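Local coordinates for iota-carrageenase (Alteromonas sp., PDB 1H80), which hydrolyses the 1,4-beta linkages of iota-carrageenan, a sulfated galactan of red algal cell walls, with inversion of anomeric configuration, using a right-handed beta-helix fold, at residues 100-105 with 109-114; 137-142 with 165-170; 171-176 with 231-236. All blocks are in the same frame, centred on the assembly; numbering follows the deposited sequence. Where two conformers were deposited one is given.

Contact 1: 100-105 with 109-114; sequences FEVGVN and RNFSFQ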
loop_
_atom_site.group_PDB
_atom_site.type_symbol
_atom_site.label_atom_id
_atom_site.label_comp_id
_atom_site.label_asym_id
_atom_site.label_seq_id
_atom_site.Cartn_x
_atom_site.Cartn_y
_atom_site.Cartn_z
ATOM N N PHE A 100 -11.920 9.820 2.325
ATOM C CA PHE A 100 -12.957 9.295 1.449
ATOM C C PHE A 100 -13.188 7.800 1.594
ATOM O O PHE A 100 -12.240 7.019 1.654
ATOM C CB PHE A 100 -12.574 9.569 -0.007
ATOM C CG PHE A 100 -12.043 10.952 -0.244
ATOM C CD1 PHE A 100 -12.852 12.062 -0.054
ATOM C CD2 PHE A 100 -10.725 11.142 -0.651
ATOM C CE1 PHE A 100 -12.359 13.348 -0.262
ATOM C CE2 PHE A 100 -10.221 12.423 -0.863
ATOM C CZ PHE A 100 -11.041 13.528 -0.667
ATOM N N GLU A 101 -14.453 7.406 1.638
ATOM C CA GLU A 101 -14.797 5.995 1.725
ATOM C C GLU A 101 -15.602 5.681 0.473
ATOM O O GLU A 101 -16.503 6.433 0.102
ATOM C CB GLU A 101 -15.603 5.714 2.991
ATOM C CG GLU A 101 -14.820 6.035 4.257
ATOM C CD GLU A 101 -15.480 5.514 5.517
ATOM O OE1 GLU A 101 -16.669 5.817 5.741
ATOM O OE2 GLU A 101 -14.799 4.804 6.288
ATOM N N VAL A 102 -15.260 4.583 -0.190
ATOM C CA VAL A 102 -15.939 4.207 -1.420
ATOM C C VAL A 102 -16.430 2.771 -1.363
ATOM O O VAL A 102 -15.658 1.833 -1.559
ATOM C CB VAL A 102 -14.994 4.355 -2.632
ATOM C CG1 VAL A 102 -15.787 4.287 -3.930
ATOM C CG2 VAL A 102 -14.221 5.661 -2.529
ATOM N N GLY A 103 -17.717 2.604 -1.082
ATOM C CA GLY A 103 -18.290 1.276 -1.021
ATOM C C GLY A 103 -18.127 0.608 0.326
ATOM O O GLY A 103 -18.326 -0.596 0.450
ATOM N N VAL A 104 -17.766 1.386 1.340
ATOM C CA VAL A 104 -17.585 0.823 2.670
ATOM C C VAL A 104 -18.934 0.568 3.325
ATOM O O VAL A 104 -19.172 -0.514 3.867
ATOM C CB VAL A 104 -16.757 1.763 3.566
ATOM C CG1 VAL A 104 -16.689 1.203 4.984
ATOM C CG2 VAL A 104 -15.356 1.918 2.993
ATOM N N ASN A 105 -19.816 1.563 3.257
ATOM C CA ASN A 105 -21.144 1.461 3.858
ATOM C C ASN A 105 -22.272 1.416 2.839
ATOM O O ASN A 105 -23.445 1.529 3.196
ATOM C CB ASN A 105 -21.371 2.633 4.810
ATOM C CG ASN A 105 -20.336 2.689 5.907
ATOM O OD1 ASN A 105 -20.211 1.758 6.705
ATOM N ND2 ASN A 105 -19.579 3.778 5.954
ATOM N N ARG A 109 -20.896 2.044 -7.929
ATOM C CA ARG A 109 -20.584 1.591 -9.276
ATOM C C ARG A 109 -20.337 2.816 -10.146
ATOM O O ARG A 109 -21.060 3.807 -10.039
ATOM C CB ARG A 109 -21.753 0.788 -9.850
ATOM C CG ARG A 109 -22.108 -0.483 -9.073
ATOM C CD ARG A 109 -21.011 -1.536 -9.178
ATOM N NE ARG A 109 -21.355 -2.784 -8.490
ATOM C CZ ARG A 109 -20.990 -3.095 -7.247
ATOM N NH1 ARG A 109 -20.261 -2.253 -6.524
ATOM N NH2 ARG A 109 -21.340 -4.267 -6.728
ATOM N N ASN A 110 -19.315 2.745 -10.992
ATOM C CA ASN A 110 -18.976 3.837 -11.909
ATOM C C ASN A 110 -18.599 5.086 -11.136
ATOM O O ASN A 110 -19.385 6.028 -11.010
ATOM C CB ASN A 110 -20.158 4.140 -12.826
ATOM C CG ASN A 110 -20.770 2.890 -13.405
ATOM O OD1 ASN A 110 -20.061 1.966 -13.807
ATOM N ND2 ASN A 110 -22.096 2.853 -13.455
ATOM N N PHE A 111 -17.370 5.099 -10.645
ATOM C CA PHE A 111 -16.896 6.211 -9.847
ATOM C C PHE A 111 -15.484 6.617 -10.231
ATOM O O PHE A 111 -14.658 5.770 -10.546
ATOM C CB PHE A 111 -16.916 5.794 -8.373
ATOM C CG PHE A 111 -16.185 6.734 -7.471
ATOM C CD1 PHE A 111 -16.772 7.924 -7.071
ATOM C CD2 PHE A 111 -14.884 6.455 -7.065
ATOM C CE1 PHE A 111 -16.074 8.830 -6.279
ATOM C CE2 PHE A 111 -14.175 7.355 -6.273
ATOM C CZ PHE A 111 -14.771 8.543 -5.882
ATOM N N SER A 112 -15.206 7.915 -10.229
ATOM C CA SER A 112 -13.848 8.350 -10.513
ATOM C C SER A 112 -13.514 9.591 -9.692
ATOM O O SER A 112 -14.393 10.381 -9.342
ATOM C CB SER A 112 -13.631 8.600 -12.016
ATOM O OG SER A 112 -14.319 9.744 -12.483
ATOM N N PHE A 113 -12.239 9.714 -9.346
ATOM C CA PHE A 113 -11.726 10.834 -8.557
ATOM C C PHE A 113 -10.383 11.067 -9.220
ATOM O O PHE A 113 -9.450 10.280 -9.055
ATOM C CB PHE A 113 -11.559 10.406 -7.100
ATOM C CG PHE A 113 -11.380 11.548 -6.148
ATOM C CD1 PHE A 113 -10.264 12.368 -6.221
ATOM C CD2 PHE A 113 -12.333 11.799 -5.171
ATOM C CE1 PHE A 113 -10.100 13.426 -5.326
ATOM C CE2 PHE A 113 -12.177 12.852 -4.274
ATOM C CZ PHE A 113 -11.057 13.665 -4.355
ATOM N N GLN A 114 -10.274 12.155 -9.972
ATOM C CA GLN A 114 -9.043 12.419 -10.695
ATOM C C GLN A 114 -8.590 13.868 -10.675
ATOM O O GLN A 114 -9.392 14.788 -10.826
ATOM C CB GLN A 114 -9.220 11.954 -12.142
ATOM C CG GLN A 114 -7.973 12.015 -13.002
ATOM C CD GLN A 114 -8.173 11.309 -14.327
ATOM O OE1 GLN A 114 -8.655 10.176 -14.370
ATOM N NE2 GLN A 114 -7.800 11.970 -15.416
#
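F100 and F113 meet through their outer ring atoms, and two residues on in 100-105 and two back in 109-114, V102 meets F111; these two apolar pairs make up the whole contact, with no hydrogen bond across it. The aromatic pair closes at 3.7 Å between F100 CZ and F113 CZ. F113 CE2 lies over one face of the F100 ring, 3.8 Å above its plane and displaced toward the rim. With centroids 4.8 Å apart and planes at 44°, the rings are neither stacked nor T-shaped. The aliphatic-aromatic pair brings V102 CG1 over one face of F111, 3.9 Å from F111 CD2, while V102 CG2 approaches F111 CE2 at 4.1 Å. V102 reaches the ring with both branches, CG1 being anti to the backbone N (chi1 -166°). With CA atoms 8.7 Å (V102-F111) and 10.2 Å (F100-F113) apart, the segments meet through side chains alone. All four residues are buried. M72 touches F100, V102 and F111, F135 from strand 132-141 meets both F100 and F113, and strand 76-80 packs on F113 through I78 and V80, so strands 97-102 and 111-115 close round the hydrophobic inside of the beta-helix.

Contact 2: 137-142 with 165-170; sequences LGDVRN and TERNGR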
loop_
_atom_site.group_PDB
_atom_site.type_symbol
_atom_site.label_atom_id
_atom_site.label_comp_id
_atom_site.label_asym_id
_atom_site.label_seq_id
_atom_site.Cartn_x
_atom_site.Cartn_y
_atom_site.Cartn_z
ATOM N N LEU A 137 -11.487 1.629 0.194
ATOM C CA LEU A 137 -12.370 1.066 -0.814
ATOM C C LEU A 137 -13.027 -0.206 -0.314
ATOM O O LEU A 137 -12.410 -0.997 0.401
ATOM C CB LEU A 137 -11.582 0.757 -2.088
ATOM C CG LEU A 137 -10.679 1.878 -2.610
ATOM C CD1 LEU A 137 -9.972 1.402 -3.864
ATOM C CD2 LEU A 137 -11.501 3.132 -2.893
ATOM N N GLY A 138 -14.288 -0.386 -0.695
ATOM C CA GLY A 138 -15.031 -1.570 -0.312
ATOM C C GLY A 138 -15.763 -2.126 -1.518
ATOM O O GLY A 138 -15.141 -2.551 -2.498
ATOM N N ASP A 139 -17.090 -2.118 -1.452
ATOM C CA ASP A 139 -17.917 -2.629 -2.535
ATOM C C ASP A 139 -18.064 -1.590 -3.641
ATOM O O ASP A 139 -19.093 -0.916 -3.751
ATOM C CB ASP A 139 -19.300 -3.010 -2.005
ATOM C CG ASP A 139 -20.094 -3.840 -2.995
ATOM O OD1 ASP A 139 -19.718 -3.892 -4.188
ATOM O OD2 ASP A 139 -21.108 -4.438 -2.580
ATOM N N VAL A 140 -17.022 -1.469 -4.454
ATOM C CA VAL A 140 -17.018 -0.529 -5.562
ATOM C C VAL A 140 -16.473 -1.220 -6.804
ATOM O O VAL A 140 -15.513 -1.983 -6.729
ATOM C CB VAL A 140 -16.164 0.729 -5.223
ATOM C CG1 VAL A 140 -14.755 0.327 -4.822
ATOM C CG2 VAL A 140 -16.126 1.672 -6.415
ATOM N N ARG A 141 -17.119 -0.973 -7.941
ATOM C CA ARG A 141 -16.695 -1.559 -9.209
ATOM C C ARG A 141 -16.725 -0.500 -10.284
ATOM O O ARG A 141 -17.581 0.388 -10.265
ATOM C CB ARG A 141 -17.611 -2.705 -9.618
ATOM C CG ARG A 141 -17.696 -3.795 -8.586
ATOM C CD ARG A 141 -18.511 -4.962 -9.089
ATOM N NE ARG A 141 -18.739 -5.908 -8.007
ATOM C CZ ARG A 141 -19.428 -7.034 -8.128
ATOM N NH1 ARG A 141 -19.963 -7.370 -9.296
ATOM N NH2 ARG A 141 -19.590 -7.817 -7.073
ATOM N N ASN A 142 -15.793 -0.629 -11.224
ATOM C CA ASN A 142 -15.616 0.283 -12.343
ATOM C C ASN A 142 -15.264 1.655 -11.803
ATOM O O ASN A 142 -16.081 2.581 -11.793
ATOM C CB ASN A 142 -16.865 0.362 -13.217
ATOM C CG ASN A 142 -16.579 1.041 -14.532
ATOM O OD1 ASN A 142 -15.535 0.802 -15.137
ATOM N ND2 ASN A 142 -17.488 1.891 -14.981
ATOM N N THR A 165 -15.435 -5.328 2.961
ATOM C CA THR A 165 -16.475 -4.826 3.847
ATOM C C THR A 165 -17.525 -5.912 4.007
ATOM O O THR A 165 -17.769 -6.689 3.086
ATOM C CB THR A 165 -17.158 -3.550 3.295
ATOM O OG1 THR A 165 -17.777 -3.834 2.034
ATOM C CG2 THR A 165 -16.147 -2.441 3.122
ATOM N N GLU A 166 -18.130 -5.969 5.188
ATOM C CA GLU A 166 -19.149 -6.966 5.481
ATOM C C GLU A 166 -20.559 -6.476 5.176
ATOM O O GLU A 166 -20.927 -5.349 5.519
ATOM C CB GLU A 166 -19.075 -7.372 6.957
ATOM N N ARG A 167 -21.341 -7.332 4.526
ATOM C CA ARG A 167 -22.728 -7.021 4.209
ATOM C C ARG A 167 -23.477 -8.305 3.871
ATOM O O ARG A 167 -22.989 -9.146 3.113
ATOM C CB ARG A 167 -22.828 -6.040 3.037
ATOM C CG ARG A 167 -24.204 -5.393 2.930
ATOM C CD ARG A 167 -24.357 -4.511 1.697
ATOM N NE ARG A 167 -24.294 -5.284 0.462
ATOM C CZ ARG A 167 -23.271 -5.257 -0.386
ATOM N NH1 ARG A 167 -22.220 -4.489 -0.134
ATOM N NH2 ARG A 167 -23.300 -6.004 -1.481
ATOM N N ASN A 168 -24.659 -8.454 4.461
ATOM C CA ASN A 168 -25.501 -9.620 4.238
ATOM C C ASN A 168 -24.812 -10.953 4.526
ATOM O O ASN A 168 -25.028 -11.940 3.823
ATOM C CB ASN A 168 -26.038 -9.598 2.808
ATOM C CG ASN A 168 -26.992 -8.440 2.564
ATOM O OD1 ASN A 168 -26.981 -7.825 1.498
ATOM N ND2 ASN A 168 -27.831 -8.144 3.551
ATOM N N GLY A 169 -23.973 -10.971 5.558
ATOM C CA GLY A 169 -23.304 -12.199 5.951
ATOM C C GLY A 169 -22.039 -12.619 5.226
ATOM O O GLY A 169 -21.511 -13.700 5.488
ATOM N N ARG A 170 -21.545 -11.787 4.318
ATOM C CA ARG A 170 -20.326 -12.132 3.595
ATOM C C ARG A 170 -19.496 -10.892 3.300
ATOM O O ARG A 170 -19.922 -9.770 3.578
ATOM C CB ARG A 170 -20.659 -12.840 2.285
ATOM C CG ARG A 170 -21.531 -12.029 1.347
ATOM C CD ARG A 170 -21.313 -12.479 -0.074
ATOM N NE ARG A 170 -19.909 -12.312 -0.430
ATOM C CZ ARG A 170 -19.124 -13.282 -0.888
ATOM N NH1 ARG A 170 -19.598 -14.506 -1.062
ATOM N NH2 ARG A 170 -17.850 -13.027 -1.152
#
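D139 and R167 form a salt bridge between two neighbouring parallel strands of the beta-helix, 132-141 and 160-167, where D139 is the centre of an inverse gamma turn and R167 opens a type I' turn ending at R170. Followed outward, D139 CB has R167 NH1 as its nearest side-chain neighbour across the contact, at 3.8 Å. CG stands anti to the backbone N (chi1 -167°), which carries the carboxylate toward the arginine, and its two oxygens then divide their partners. OD1 pairs with R109 of the short strand 108-109. OD2 takes both terminal nitrogens of R167, so the carboxylate joins two arginines. The guanidinium comes end-on, with the two planes 18° apart and OD2 slightly out of the guanidinium plane. Beside this polar pair, T165 CG2 packs 3.7 Å from G138 CA, where glycine has no side chain to obstruct the methyl. H172 from strand 170-175 touches both D139 and T165. The grip on OD2 is unequal in direction: R167 NH1 reaches D139 OD2 at 2.7 Å through the anti lone pair, whereas R167 NH2 meets D139 OD2 at 2.9 Å nearly in line with the C-O bond, with an N-H...O angle of 131°.

Contact 3: 171-176 with 231-236; sequences LHWSRN and GIRNIF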
loop_
_atom_site.group_PDB
_atom_site.type_symbol
_atom_site.label_atom_id
_atom_site.label_comp_id
_atom_site.label_asym_id
_atom_site.label_seq_id
_atom_site.Cartn_x
_atom_site.Cartn_y
_atom_site.Cartn_z
ATOM N N LEU A 171 -18.312 -11.102 2.735
ATOM C CA LEU A 171 -17.427 -9.992 2.408
ATOM C C LEU A 171 -17.563 -9.533 0.967
ATOM O O LEU A 171 -17.861 -10.316 0.066
ATOM C CB LEU A 171 -15.970 -10.370 2.670
ATOM C CG LEU A 171 -15.633 -10.780 4.103
ATOM C CD1 LEU A 171 -14.127 -10.930 4.219
ATOM C CD2 LEU A 171 -16.152 -9.743 5.088
ATOM N N HIS A 172 -17.331 -8.245 0.769
ATOM C CA HIS A 172 -17.407 -7.629 -0.543
ATOM C C HIS A 172 -16.165 -6.774 -0.707
ATOM O O HIS A 172 -15.625 -6.265 0.269
ATOM C CB HIS A 172 -18.650 -6.749 -0.628
ATOM C CG HIS A 172 -19.917 -7.482 -0.325
ATOM N ND1 HIS A 172 -20.612 -8.192 -1.280
ATOM C CD2 HIS A 172 -20.586 -7.655 0.838
ATOM C CE1 HIS A 172 -21.659 -8.771 -0.717
ATOM N NE2 HIS A 172 -21.666 -8.462 0.567
ATOM N N TRP A 173 -15.704 -6.626 -1.940
ATOM C CA TRP A 173 -14.524 -5.817 -2.187
ATOM C C TRP A 173 -14.556 -5.295 -3.606
ATOM O O TRP A 173 -15.464 -5.620 -4.365
ATOM C CB TRP A 173 -13.252 -6.622 -1.911
ATOM C CG TRP A 173 -13.140 -7.888 -2.678
ATOM C CD1 TRP A 173 -12.636 -8.042 -3.931
ATOM C CD2 TRP A 173 -13.557 -9.187 -2.248
ATOM N NE1 TRP A 173 -12.709 -9.358 -4.314
ATOM C CE2 TRP A 173 -13.272 -10.084 -3.299
ATOM C CE3 TRP A 173 -14.146 -9.681 -1.077
ATOM C CZ2 TRP A 173 -13.556 -11.452 -3.215
ATOM C CZ3 TRP A 173 -14.428 -11.040 -0.994
ATOM C CH2 TRP A 173 -14.133 -11.906 -2.055
ATOM N N SER A 174 -13.565 -4.492 -3.966
ATOM C CA SER A 174 -13.569 -3.880 -5.285
ATOM C C SER A 174 -13.126 -4.729 -6.462
ATOM O O SER A 174 -12.365 -5.691 -6.327
ATOM C CB SER A 174 -12.764 -2.576 -5.255
ATOM O OG SER A 174 -11.379 -2.815 -5.093
ATOM N N ARG A 175 -13.634 -4.350 -7.629
ATOM C CA ARG A 175 -13.317 -5.026 -8.873
ATOM C C ARG A 175 -13.341 -3.999 -9.987
ATOM O O ARG A 175 -14.093 -3.025 -9.927
ATOM C CB ARG A 175 -14.370 -6.077 -9.220
ATOM C CG ARG A 175 -14.892 -6.897 -8.077
ATOM C CD ARG A 175 -16.056 -7.739 -8.585
ATOM N NE ARG A 175 -15.631 -8.766 -9.530
ATOM C CZ ARG A 175 -14.988 -9.883 -9.195
ATOM N NH1 ARG A 175 -14.686 -10.133 -7.929
ATOM N NH2 ARG A 175 -14.642 -10.755 -10.132
ATOM N N ASN A 176 -12.515 -4.230 -10.997
ATOM C CA ASN A 176 -12.466 -3.378 -12.176
ATOM C C ASN A 176 -12.172 -1.926 -11.856
ATOM O O ASN A 176 -13.067 -1.084 -11.790
ATOM C CB ASN A 176 -13.791 -3.493 -12.935
ATOM C CG ASN A 176 -14.216 -4.934 -13.141
ATOM O OD1 ASN A 176 -13.382 -5.812 -13.352
ATOM N ND2 ASN A 176 -15.519 -5.182 -13.087
ATOM N N GLY A 231 -8.896 -11.642 -0.602
ATOM C CA GLY A 231 -7.679 -11.883 -1.352
ATOM C C GLY A 231 -7.705 -11.116 -2.659
ATOM O O GLY A 231 -8.710 -10.488 -2.999
ATOM N N ILE A 232 -6.607 -11.178 -3.402
ATOM C CA ILE A 232 -6.521 -10.469 -4.666
ATOM C C ILE A 232 -6.240 -11.419 -5.821
ATOM O O ILE A 232 -5.510 -12.398 -5.674
ATOM C CB ILE A 232 -5.435 -9.359 -4.614
ATOM C CG1 ILE A 232 -4.034 -9.968 -4.540
ATOM C CG2 ILE A 232 -5.672 -8.468 -3.397
ATOM C CD1 ILE A 232 -2.921 -8.915 -4.492
ATOM N N ARG A 233 -6.844 -11.127 -6.968
ATOM C CA ARG A 233 -6.689 -11.944 -8.164
ATOM C C ARG A 233 -6.686 -11.063 -9.398
ATOM O O ARG A 233 -7.359 -10.032 -9.431
ATOM C CB ARG A 233 -7.851 -12.928 -8.294
ATOM C CG ARG A 233 -7.869 -14.068 -7.294
ATOM C CD ARG A 233 -9.301 -14.536 -7.087
ATOM N NE ARG A 233 -10.080 -13.447 -6.512
ATOM C CZ ARG A 233 -9.989 -13.065 -5.243
ATOM N NH1 ARG A 233 -9.168 -13.701 -4.414
ATOM N NH2 ARG A 233 -10.679 -12.018 -4.815
ATOM N N ASN A 234 -5.937 -11.486 -10.409
ATOM C CA ASN A 234 -5.858 -10.768 -11.670
ATOM C C ASN A 234 -5.522 -9.304 -11.466
ATOM O O ASN A 234 -6.240 -8.403 -11.908
ATOM C CB ASN A 234 -7.175 -10.929 -12.422
ATOM C CG ASN A 234 -7.533 -12.386 -12.629
ATOM O OD1 ASN A 234 -6.747 -13.153 -13.188
ATOM N ND2 ASN A 234 -8.715 -12.782 -12.172
ATOM N N ILE A 235 -4.406 -9.088 -10.787
ATOM C CA ILE A 235 -3.926 -7.752 -10.502
ATOM C C ILE A 235 -2.805 -7.423 -11.476
ATOM O O ILE A 235 -1.980 -8.278 -11.803
ATOM C CB ILE A 235 -3.374 -7.663 -9.063
ATOM C CG1 ILE A 235 -4.469 -8.042 -8.063
ATOM C CG2 ILE A 235 -2.827 -6.268 -8.794
ATOM C CD1 ILE A 235 -5.734 -7.194 -8.159
ATOM N N PHE A 236 -2.797 -6.186 -11.955
ATOM C CA PHE A 236 -1.766 -5.727 -12.867
ATOM C C PHE A 236 -1.167 -4.456 -12.309
ATOM O O PHE A 236 -1.877 -3.605 -11.787
ATOM C CB PHE A 236 -2.339 -5.459 -14.260
ATOM C CG PHE A 236 -2.742 -6.702 -14.990
ATOM C CD1 PHE A 236 -3.943 -7.339 -14.698
ATOM C CD2 PHE A 236 -1.901 -7.258 -15.946
ATOM C CE1 PHE A 236 -4.300 -8.519 -15.349
ATOM C CE2 PHE A 236 -2.248 -8.437 -16.603
ATOM C CZ PHE A 236 -3.450 -9.067 -16.302
#
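The indole of W173 meets the guanidinium of R233 through a single nitrogen, NH2, and this is the tight part of the contact. R233 NH2 lies 3.3 Å from W173 CZ2. Ring and guanidinium planes stand 61° apart and the approach to the ring is oblique, which is not the geometry of a parallel cation-pi stack. W173 NE1 lies at the guanidinium edge, in its plane, yet its 3.4 Å separation from R233 NH2 joins two donors and is no hydrogen bond. D200 resolves the pairing: its OD2 accepts from W173 NE1 and forms a salt bridge with R175 NH1, while its OD1 forms one with R233 NE. R233 NH2 also bonds weakly to G231 O at 3.1 Å, and R233 NH1 to G230 O just before the segment.

The rest is loose. G231 O comes no closer to the indole than 4.4 Å, at W173 NE1. W173 and R233 are both partly exposed, and glycerol, probably from the crystallisation liquor, hydrogen-bonds to R175 NH1 and weakly to W173 N. W173 CG sits between the backbone N and the carbonyl carbon (chi1 56°), and the ring thereby extends toward 231-236. Aromatic and basic side chains gathered round an acidic one on the outside of a parallel beta-helix are consistent with a surface for a polyanionic sugar chain.

The three contacts follow one another in sequence and lie on strands of the same beta-helix, 97-102 next to 132-141 and 160-167 next to 170-175. Contacts 1 and 2, with centres 11 Å apart, join directly: V102 O lies 2.7 Å from G138 N and G103 O 2.7 Å from D139 N, both probable hydrogen bonds. Contacts 2 and 3, also 11 Å between centres, share the antiparallel pair, where T165 O is 2.8 Å from H172 N. Contacts 1 and 3 do not touch, their nearest atoms being about 6 Å apart. Contact 1 is interior, whereas bound glycerol, probably from the crystallisation liquor, lies about 5 Å from the D139 side chain and about 4 Å from that of W173, possibly marking a pocket.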